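Local coordinates for protein acyl-coenzyme A oxidase 3 (Yarrowia lipolytica, PDB 5YS9) that uses FAD to oxidise acyl-CoA substrates to trans-2-enoyl-CoA, passing the electrons to oxygen to form hydrogen peroxide in peroxisomal fatty acid beta-oxidation, at residues P357-A360 with F361-M365; H557-K560 with H561-T564. All blocks are in the same frame, centred on the assembly; numbering follows the deposited sequence.

Contact 1: P357-A360 with F361-M365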
# COMPACT_ATOMS: atom_id res chain seq x y z
N PRO A 357 -15.99 2.89 9.00
CA PRO A 357 -16.46 2.99 7.62
C PRO A 357 -15.98 1.83 6.76
O PRO A 357 -16.72 1.35 5.88
CB PRO A 357 -15.88 4.31 7.13
CG PRO A 357 -15.72 5.12 8.36
CD PRO A 357 -15.31 4.14 9.42
N LEU A 358 -14.78 1.35 7.07
CA LEU A 358 -14.17 0.28 6.33
C LEU A 358 -14.82 -1.03 6.71
O LEU A 358 -14.95 -1.91 5.87
CB LEU A 358 -12.65 0.27 6.55
CG LEU A 358 -11.92 1.61 6.21
CD1 LEU A 358 -10.43 1.59 6.46
CD2 LEU A 358 -12.16 1.95 4.77
N LEU A 359 -15.21 -1.16 7.97
CA LEU A 359 -16.06 -2.27 8.42
C LEU A 359 -17.37 -2.20 7.65
O LEU A 359 -17.86 -3.20 7.21
CB LEU A 359 -16.32 -2.21 9.94
CG LEU A 359 -17.40 -3.19 10.45
CD1 LEU A 359 -16.87 -4.61 10.43
CD2 LEU A 359 -18.00 -2.84 11.83
N ALA A 360 -17.93 -1.02 7.50
CA ALA A 360 -19.12 -0.85 6.70
C ALA A 360 -18.85 -1.19 5.24
O ALA A 360 -19.64 -1.85 4.61
CB ALA A 360 -19.65 0.56 6.85
N PHE A 361 -17.71 -0.76 4.75
CA PHE A 361 -17.32 -1.00 3.38
C PHE A 361 -17.19 -2.48 3.09
O PHE A 361 -17.56 -2.94 2.04
CB PHE A 361 -15.99 -0.31 3.10
CG PHE A 361 -15.85 0.22 1.72
CD1 PHE A 361 -16.21 -0.53 0.64
CD2 PHE A 361 -15.33 1.48 1.52
CE1 PHE A 361 -16.07 -0.04 -0.63
CE2 PHE A 361 -15.18 1.98 0.25
CZ PHE A 361 -15.56 1.22 -0.82
N THR A 362 -16.62 -3.23 4.02
CA THR A 362 -16.46 -4.66 3.80
C THR A 362 -17.78 -5.41 3.71
O THR A 362 -17.93 -6.25 2.86
CB THR A 362 -15.37 -5.33 4.68
OG1 THR A 362 -15.85 -6.54 5.25
CG2 THR A 362 -14.87 -4.41 5.74
N TYR A 363 -18.75 -5.05 4.53
CA TYR A 363 -20.08 -5.64 4.44
C TYR A 363 -20.69 -5.32 3.10
O TYR A 363 -21.32 -6.15 2.48
CB TYR A 363 -20.99 -5.06 5.51
CG TYR A 363 -21.06 -5.81 6.82
CD1 TYR A 363 -19.93 -6.00 7.59
CD2 TYR A 363 -22.26 -6.31 7.29
CE1 TYR A 363 -19.99 -6.67 8.78
CE2 TYR A 363 -22.32 -6.98 8.48
CZ TYR A 363 -21.18 -7.16 9.22
OH TYR A 363 -21.25 -7.83 10.41
N ALA A 364 -20.48 -4.08 2.66
CA ALA A 364 -20.99 -3.58 1.40
C ALA A 364 -20.42 -4.31 0.20
O ALA A 364 -21.11 -4.56 -0.77
CB ALA A 364 -20.72 -2.09 1.28
N MET A 365 -19.14 -4.63 0.27
CA MET A 365 -18.53 -5.43 -0.77
C MET A 365 -19.29 -6.73 -0.92
O MET A 365 -19.71 -7.08 -2.02
CB MET A 365 -17.07 -5.71 -0.47
CG MET A 365 -16.11 -4.58 -0.82
SD MET A 365 -14.58 -4.84 0.10
CE MET A 365 -13.64 -3.68 -0.81
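Leu359 and Tyr363, one helical turn apart, run out from the helix together, flank to flank. The touching atoms are Leu359 CD1 and Tyr363 CE1, 4.1 Å apart. With Leu359 CG anti to the backbone N (chi1 170°), CD1 is carried out beside the tyrosine ring, which slants back toward the preceding turn to meet it. The same ring passes the backbone at its near end, where CD1 of Tyr363 stands 3.5 Å from O of Leu359. Its OH is hydrogen-bonded to the carbonyl oxygen of Tyr633 on helix 630-635. Both side chains sit on helix 349-385 of the C-alpha1 domain, part of the helical bundle that acyl-CoA oxidases share with the acyl-CoA dehydrogenases. Phe361 leads its ring away from the preceding turn, edge-to-face with Phe589, while its CB rests 3.3 Å from O of Pro357. That carbonyl also accepts the backbone N-H of Phe361 in an i to i+4 bond. Ala364 N repeats the pattern on Ala360 O, and CB of Ala364 lies 3.5 Å from Ala360 O, whereas the bond from Tyr363 N to Leu359 O is weak. Thr362 takes another side, packing on Phe314 and Ser317 of helix 300-330.

Contact 2: H557-K560 with H561-T564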
# COMPACT_ATOMS: atom_id res chain seq x y z
N HIS A 557 -20.31 6.00 -10.53
CA HIS A 557 -21.30 4.96 -10.77
C HIS A 557 -21.09 3.71 -9.88
O HIS A 557 -22.06 3.13 -9.38
CB HIS A 557 -21.28 4.62 -12.26
CG HIS A 557 -22.04 3.38 -12.63
ND1 HIS A 557 -23.41 3.37 -12.78
CD2 HIS A 557 -21.61 2.13 -12.93
CE1 HIS A 557 -23.79 2.16 -13.14
NE2 HIS A 557 -22.72 1.39 -13.26
N THR A 558 -19.84 3.28 -9.72
CA THR A 558 -19.51 2.15 -8.88
C THR A 558 -19.85 2.47 -7.40
O THR A 558 -20.41 1.64 -6.67
CB THR A 558 -18.03 1.77 -9.07
OG1 THR A 558 -17.79 1.50 -10.46
CG2 THR A 558 -17.67 0.49 -8.25
N ARG A 559 -19.57 3.68 -6.97
CA ARG A 559 -19.87 4.02 -5.61
C ARG A 559 -21.37 3.97 -5.28
O ARG A 559 -21.80 3.48 -4.20
CB ARG A 559 -19.32 5.42 -5.29
CG ARG A 559 -19.13 5.66 -3.82
CD ARG A 559 -18.64 4.38 -3.14
NE ARG A 559 -17.93 4.68 -1.93
CZ ARG A 559 -16.63 4.88 -1.83
NH1 ARG A 559 -15.85 4.82 -2.86
NH2 ARG A 559 -16.12 5.16 -0.66
N LYS A 560 -22.12 4.50 -6.22
CA LYS A 560 -23.55 4.51 -6.18
C LYS A 560 -24.07 3.09 -6.22
O LYS A 560 -24.98 2.76 -5.48
CB LYS A 560 -24.09 5.36 -7.34
CG LYS A 560 -25.56 5.20 -7.62
CD LYS A 560 -25.81 4.42 -8.89
CE LYS A 560 -26.59 3.16 -8.61
NZ LYS A 560 -26.22 2.08 -9.56
N HIS A 561 -23.48 2.24 -7.04
CA HIS A 561 -23.89 0.82 -7.03
C HIS A 561 -23.67 0.08 -5.67
O HIS A 561 -24.53 -0.69 -5.24
CB HIS A 561 -23.30 0.03 -8.23
CG HIS A 561 -24.10 -1.19 -8.56
ND1 HIS A 561 -25.43 -1.13 -8.95
CD2 HIS A 561 -23.79 -2.51 -8.48
CE1 HIS A 561 -25.89 -2.36 -9.12
NE2 HIS A 561 -24.92 -3.21 -8.84
N LEU A 562 -22.54 0.31 -5.00
CA LEU A 562 -22.28 -0.20 -3.62
C LEU A 562 -23.33 0.24 -2.61
O LEU A 562 -23.78 -0.55 -1.82
CB LEU A 562 -20.88 0.26 -3.11
CG LEU A 562 -19.67 -0.43 -3.75
CD1 LEU A 562 -18.42 0.43 -3.73
CD2 LEU A 562 -19.42 -1.76 -3.06
N VAL A 563 -23.69 1.52 -2.66
CA VAL A 563 -24.73 2.11 -1.82
C VAL A 563 -26.08 1.41 -2.08
O VAL A 563 -26.77 0.95 -1.19
CB VAL A 563 -24.85 3.63 -2.13
CG1 VAL A 563 -26.09 4.26 -1.51
CG2 VAL A 563 -23.57 4.37 -1.72
N THR A 564 -26.45 1.33 -3.35
CA THR A 564 -27.70 0.73 -3.75
C THR A 564 -27.78 -0.72 -3.33
O THR A 564 -28.75 -1.13 -2.68
CB THR A 564 -27.91 0.96 -5.25
OG1 THR A 564 -28.35 2.31 -5.36
CG2 THR A 564 -28.94 0.08 -5.83
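Lys560 curls alongside the backbone toward His561 and Thr564, within the alpha-helix 547-573 of the C-terminal helical domain. Backbone bonds of the i to i+4 kind join the two halves: Leu562 N to Thr558 O at 3.0 Å and Thr564 N to Lys560 O at 3.0 Å are the straightest, with N-H...O angles of 167° and 166°. Thr564 OG1 adds a weak bond to that same Lys560 oxygen, which thus receives two donors from one residue. CG2 of Val563 rests 3.2 Å from Arg559 O, the carbonyl that accepts Val563 N. Apolar contact is modest: CD of Arg559 meets CD1 of Leu562 at 4.0 Å, while the guanidinium end runs on, NE bonding to Ser593 OG. Among the polar side chains, His557 ND1 and NE2 are hydrogen-bonded to Tyr488 OH and Ser407 OG. Lys560 has CG anti to the backbone N (chi1 167°) and later torsions away from extended, which brings CE to 3.8 Å from OG1 of Thr564. Replacing Lys560 by alanine is likely to cost His561 ND1 its weak lysine bond and Thr564 OG1 the methylene packed beside it. Lys560 NZ approaches the edge of the His561 ring, in its plane, and makes that weak bond to ND1 at 3.4 Å.

Overall arrangement
Contact 1 lies on helix 349-385 and contact 2 on helix 547-573, so the two come in series along the chain, the first in the C-alpha1 helices, the second in the C-terminal helices. Their centres are about 13 Å apart, and they meet mainly through Phe361, with Ala364 O against Leu562 CD2 beside it. CE2 of the Phe361 ring is 3.4 Å from Arg559 NH2, and its CE1 is 3.9 Å from CD1 of Leu562. Helices 391-428 and 579-596 touch both contacts and fill in around this junction. The pair thus joins the two helical regions within one chain. In contact 1 the Leu358 side chain lies about 12 Å from a bound FAD, too far to touch it.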